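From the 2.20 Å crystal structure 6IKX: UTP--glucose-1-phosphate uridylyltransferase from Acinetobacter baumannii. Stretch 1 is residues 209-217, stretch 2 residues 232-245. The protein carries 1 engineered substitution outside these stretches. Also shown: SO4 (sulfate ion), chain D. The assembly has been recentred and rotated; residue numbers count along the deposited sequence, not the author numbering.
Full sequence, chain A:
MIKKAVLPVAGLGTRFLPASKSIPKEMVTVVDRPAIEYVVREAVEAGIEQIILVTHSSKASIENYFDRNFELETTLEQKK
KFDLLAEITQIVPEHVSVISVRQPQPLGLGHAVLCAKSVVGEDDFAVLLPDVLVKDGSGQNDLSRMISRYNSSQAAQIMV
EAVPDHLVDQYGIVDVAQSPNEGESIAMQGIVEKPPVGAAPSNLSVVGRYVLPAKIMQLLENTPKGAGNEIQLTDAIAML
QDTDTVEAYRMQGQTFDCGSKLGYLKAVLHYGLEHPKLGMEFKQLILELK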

# COMPACT_ATOMS: atom_id res chain seq x y z
N ARG A 209 28.20 10.88 -2.66
CA ARG A 209 27.77 12.30 -2.72
C ARG A 209 28.38 12.94 -3.96
O ARG A 209 29.58 12.83 -4.19
CB ARG A 209 28.14 13.04 -1.43
CG ARG A 209 27.55 12.45 -0.15
CD ARG A 209 26.04 12.65 -0.03
NE ARG A 209 25.52 12.24 1.28
CZ ARG A 209 24.96 11.06 1.57
NH1 ARG A 209 24.84 10.10 0.66
NH2 ARG A 209 24.51 10.84 2.78
N TYR A 210 27.55 13.58 -4.77
CA TYR A 210 27.94 14.19 -6.05
C TYR A 210 27.25 15.55 -6.18
O TYR A 210 26.12 15.74 -5.71
CB TYR A 210 27.60 13.29 -7.24
CG TYR A 210 28.05 11.85 -7.13
CD1 TYR A 210 27.43 10.95 -6.27
CD2 TYR A 210 29.08 11.38 -7.92
CE1 TYR A 210 27.85 9.63 -6.18
CE2 TYR A 210 29.48 10.05 -7.86
CZ TYR A 210 28.86 9.17 -6.99
OH TYR A 210 29.27 7.88 -6.96
N VAL A 211 27.95 16.48 -6.81
CA VAL A 211 27.34 17.68 -7.45
C VAL A 211 27.78 17.63 -8.91
O VAL A 211 28.96 17.48 -9.12
CB VAL A 211 27.78 18.96 -6.75
CG1 VAL A 211 27.00 20.16 -7.26
CG2 VAL A 211 27.68 18.80 -5.25
N LEU A 212 26.83 17.65 -9.83
CA LEU A 212 27.00 17.38 -11.27
C LEU A 212 26.25 18.46 -12.03
O LEU A 212 25.28 19.02 -11.54
CB LEU A 212 26.40 16.02 -11.65
CG LEU A 212 26.81 14.82 -10.81
CD1 LEU A 212 25.91 13.63 -11.13
CD2 LEU A 212 28.26 14.44 -11.04
N PRO A 213 26.71 18.80 -13.24
CA PRO A 213 25.92 19.63 -14.14
C PRO A 213 24.81 18.84 -14.83
O PRO A 213 24.88 17.66 -14.86
CB PRO A 213 26.98 20.12 -15.15
CG PRO A 213 27.97 18.98 -15.21
CD PRO A 213 28.04 18.48 -13.78
N ALA A 214 23.85 19.56 -15.38
CA ALA A 214 22.65 19.01 -16.06
C ALA A 214 23.07 18.29 -17.33
O ALA A 214 22.31 17.40 -17.77
CB ALA A 214 21.69 20.14 -16.37
N LYS A 215 24.17 18.76 -17.94
CA LYS A 215 24.89 18.09 -19.05
C LYS A 215 24.80 16.58 -18.84
O LYS A 215 24.62 15.86 -19.84
CB LYS A 215 26.40 18.40 -19.02
CG LYS A 215 26.94 19.56 -19.84
CD LYS A 215 28.48 19.74 -19.67
N ILE A 216 25.03 16.14 -17.58
CA ILE A 216 25.27 14.71 -17.20
C ILE A 216 24.13 13.85 -17.74
O ILE A 216 24.37 12.69 -17.92
CB ILE A 216 25.41 14.52 -15.67
CG1 ILE A 216 26.26 13.31 -15.27
CG2 ILE A 216 24.03 14.44 -15.04
CD1 ILE A 216 27.64 13.24 -15.90
N MET A 217 22.94 14.41 -17.93
CA MET A 217 21.73 13.64 -18.32
C MET A 217 21.82 13.20 -19.78
O MET A 217 21.28 12.12 -20.09
CB MET A 217 20.43 14.44 -18.15
CG MET A 217 20.13 14.80 -16.72
SD MET A 217 19.52 13.41 -15.75
CE MET A 217 19.53 14.21 -14.15
N GLN A 232 25.95 3.31 -16.34
CA GLN A 232 27.02 3.46 -15.31
C GLN A 232 27.36 4.97 -15.13
O GLN A 232 27.95 5.58 -16.04
CB GLN A 232 28.22 2.63 -15.81
CG GLN A 232 28.95 1.78 -14.77
CD GLN A 232 28.18 0.55 -14.36
OE1 GLN A 232 28.11 0.20 -13.17
NE2 GLN A 232 27.59 -0.13 -15.34
N LEU A 233 26.99 5.58 -14.01
CA LEU A 233 27.35 6.99 -13.68
C LEU A 233 28.85 7.27 -13.89
O LEU A 233 29.16 8.31 -14.43
CB LEU A 233 26.92 7.29 -12.24
CG LEU A 233 27.13 8.74 -11.79
CD1 LEU A 233 26.43 9.70 -12.73
CD2 LEU A 233 26.68 8.96 -10.35
N THR A 234 29.75 6.39 -13.45
CA THR A 234 31.22 6.59 -13.45
C THR A 234 31.75 6.85 -14.86
O THR A 234 32.75 7.61 -14.96
CB THR A 234 31.98 5.40 -12.87
OG1 THR A 234 31.48 4.23 -13.52
CG2 THR A 234 31.80 5.28 -11.37
N ASP A 235 31.10 6.30 -15.89
CA ASP A 235 31.54 6.50 -17.29
C ASP A 235 30.69 7.58 -17.99
O ASP A 235 31.14 8.08 -19.05
CB ASP A 235 31.74 5.16 -18.01
CG ASP A 235 30.50 4.33 -18.22
OD1 ASP A 235 29.45 4.93 -18.54
OD2 ASP A 235 30.61 3.09 -18.09
N ALA A 236 29.57 8.00 -17.43
CA ALA A 236 28.98 9.31 -17.80
C ALA A 236 29.93 10.43 -17.32
O ALA A 236 30.15 11.38 -18.06
CB ALA A 236 27.61 9.47 -17.22
N ILE A 237 30.52 10.27 -16.13
CA ILE A 237 31.50 11.23 -15.55
C ILE A 237 32.80 11.14 -16.36
O ILE A 237 33.32 12.22 -16.79
CB ILE A 237 31.66 10.93 -14.06
CG1 ILE A 237 30.37 11.30 -13.31
CG2 ILE A 237 32.88 11.63 -13.48
CD1 ILE A 237 30.27 10.73 -11.89
N ALA A 238 33.28 9.94 -16.66
CA ALA A 238 34.38 9.77 -17.64
C ALA A 238 34.10 10.65 -18.87
O ALA A 238 35.02 11.39 -19.23
CB ALA A 238 34.61 8.33 -18.03
N MET A 239 32.90 10.57 -19.47
CA MET A 239 32.55 11.30 -20.73
C MET A 239 32.57 12.82 -20.49
O MET A 239 32.89 13.58 -21.43
CB MET A 239 31.16 10.92 -21.27
CG MET A 239 31.12 9.55 -21.97
SD MET A 239 29.50 8.71 -21.94
CE MET A 239 28.67 9.60 -23.26
N LEU A 240 32.20 13.26 -19.30
CA LEU A 240 32.18 14.68 -18.92
C LEU A 240 33.62 15.21 -18.87
O LEU A 240 33.82 16.39 -19.07
CB LEU A 240 31.46 14.79 -17.57
CG LEU A 240 31.29 16.19 -17.01
CD1 LEU A 240 30.47 17.08 -17.92
CD2 LEU A 240 30.68 16.14 -15.63
N GLN A 241 34.59 14.34 -18.60
CA GLN A 241 36.04 14.67 -18.51
C GLN A 241 36.51 15.26 -19.83
O GLN A 241 37.39 16.11 -19.82
CB GLN A 241 36.86 13.42 -18.18
CG GLN A 241 38.16 13.73 -17.45
CD GLN A 241 37.94 14.07 -16.00
OE1 GLN A 241 37.48 13.24 -15.21
NE2 GLN A 241 38.32 15.29 -15.61
N ASP A 242 35.88 14.85 -20.92
CA ASP A 242 36.14 15.31 -22.29
C ASP A 242 35.94 16.81 -22.45
O ASP A 242 36.51 17.36 -23.38
CB ASP A 242 35.21 14.61 -23.27
CG ASP A 242 35.57 13.17 -23.54
OD1 ASP A 242 36.65 12.73 -23.09
OD2 ASP A 242 34.77 12.51 -24.21
N THR A 243 35.07 17.45 -21.69
CA THR A 243 34.79 18.90 -21.87
C THR A 243 34.89 19.64 -20.53
O THR A 243 34.66 20.87 -20.53
CB THR A 243 33.42 19.11 -22.54
OG1 THR A 243 32.42 18.53 -21.69
CG2 THR A 243 33.35 18.52 -23.93
N ASP A 244 35.20 18.95 -19.43
CA ASP A 244 35.01 19.57 -18.10
C ASP A 244 36.04 19.01 -17.13
O ASP A 244 36.51 17.90 -17.32
CB ASP A 244 33.55 19.45 -17.63
CG ASP A 244 32.50 20.22 -18.45
OD1 ASP A 244 32.14 19.75 -19.53
OD2 ASP A 244 32.00 21.26 -17.98
N THR A 245 36.45 19.85 -16.20
CA THR A 245 37.19 19.45 -14.98
C THR A 245 36.19 18.70 -14.11
O THR A 245 34.99 19.05 -14.12
CB THR A 245 37.79 20.66 -14.25
OG1 THR A 245 38.52 21.41 -15.22
CG2 THR A 245 38.68 20.27 -13.08
S SO4 D . 27.46 3.61 -11.48
O1 SO4 D . 26.27 4.15 -12.09
O2 SO4 D . 27.75 4.30 -10.25
O3 SO4 D . 27.26 2.21 -11.23
O4 SO4 D . 28.57 3.78 -12.38

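No hydrogen bond joins these two stretches among the atoms modelled, so the contact, which buries 419 Å², rests almost wholly on hydrocarbon packing. It illustrates a general principle: a strand and a helix can pack through buried apolar side chains without a hydrogen bond between them.

The strand of residues 209-212 runs at 37° to the helix of residues 233-240, their axes approaching to 12.0 Å, a gap that side chains must fill. Alternation along the strand sorts them: Tyr-210 and Leu-212 point toward the helix, while Arg-209 and Val-211 lie out of its reach. The helix answers with Leu-233, Ala-236, Ile-237 and Leu-240, at positions i, i+3, i+4 and i+7, and so gathered along one side.

Leu-233 provides the most directional pairing. Its CD2 sits 4.0 Å from the centroid of the Tyr-210 ring, 16° off the normal, a CH-pi contact in which a weakly polarised methyl meets the pi cloud. Leu-233 CD1 lies 4.3 Å from Leu-212 CD1, and Ile-237 CD1 packs 4.3 Å from Leu-212 CD2.

Beyond the strand, the chain comes closer. Ile-216 and Ala-236 have their CA atoms 6.6 Å apart, an approach compatible with the small alanine side chain. Although the CA-to-CB bond of Ile-216 points sideways, its end turns in, bringing CD1 within 4.0 Å of Ala-236 CB and 4.2 Å of Leu-240 CD2. Pro-213 CG adds a contact at 3.9 Å to that same Leu-240 CD2. Lys-215 CD lies 3.8 Å from Leu-240 CD1 and 3.7 Å from Asp-244 OD1; CE and NZ of Lys-215 are not modelled.

At the helix start, backbone amides donate to a sulfate ion, probably from the crystallisation liquor: Leu-233 N to O1 at a very short 2.5 Å, and Thr-234 N to O4 at 3.1 Å.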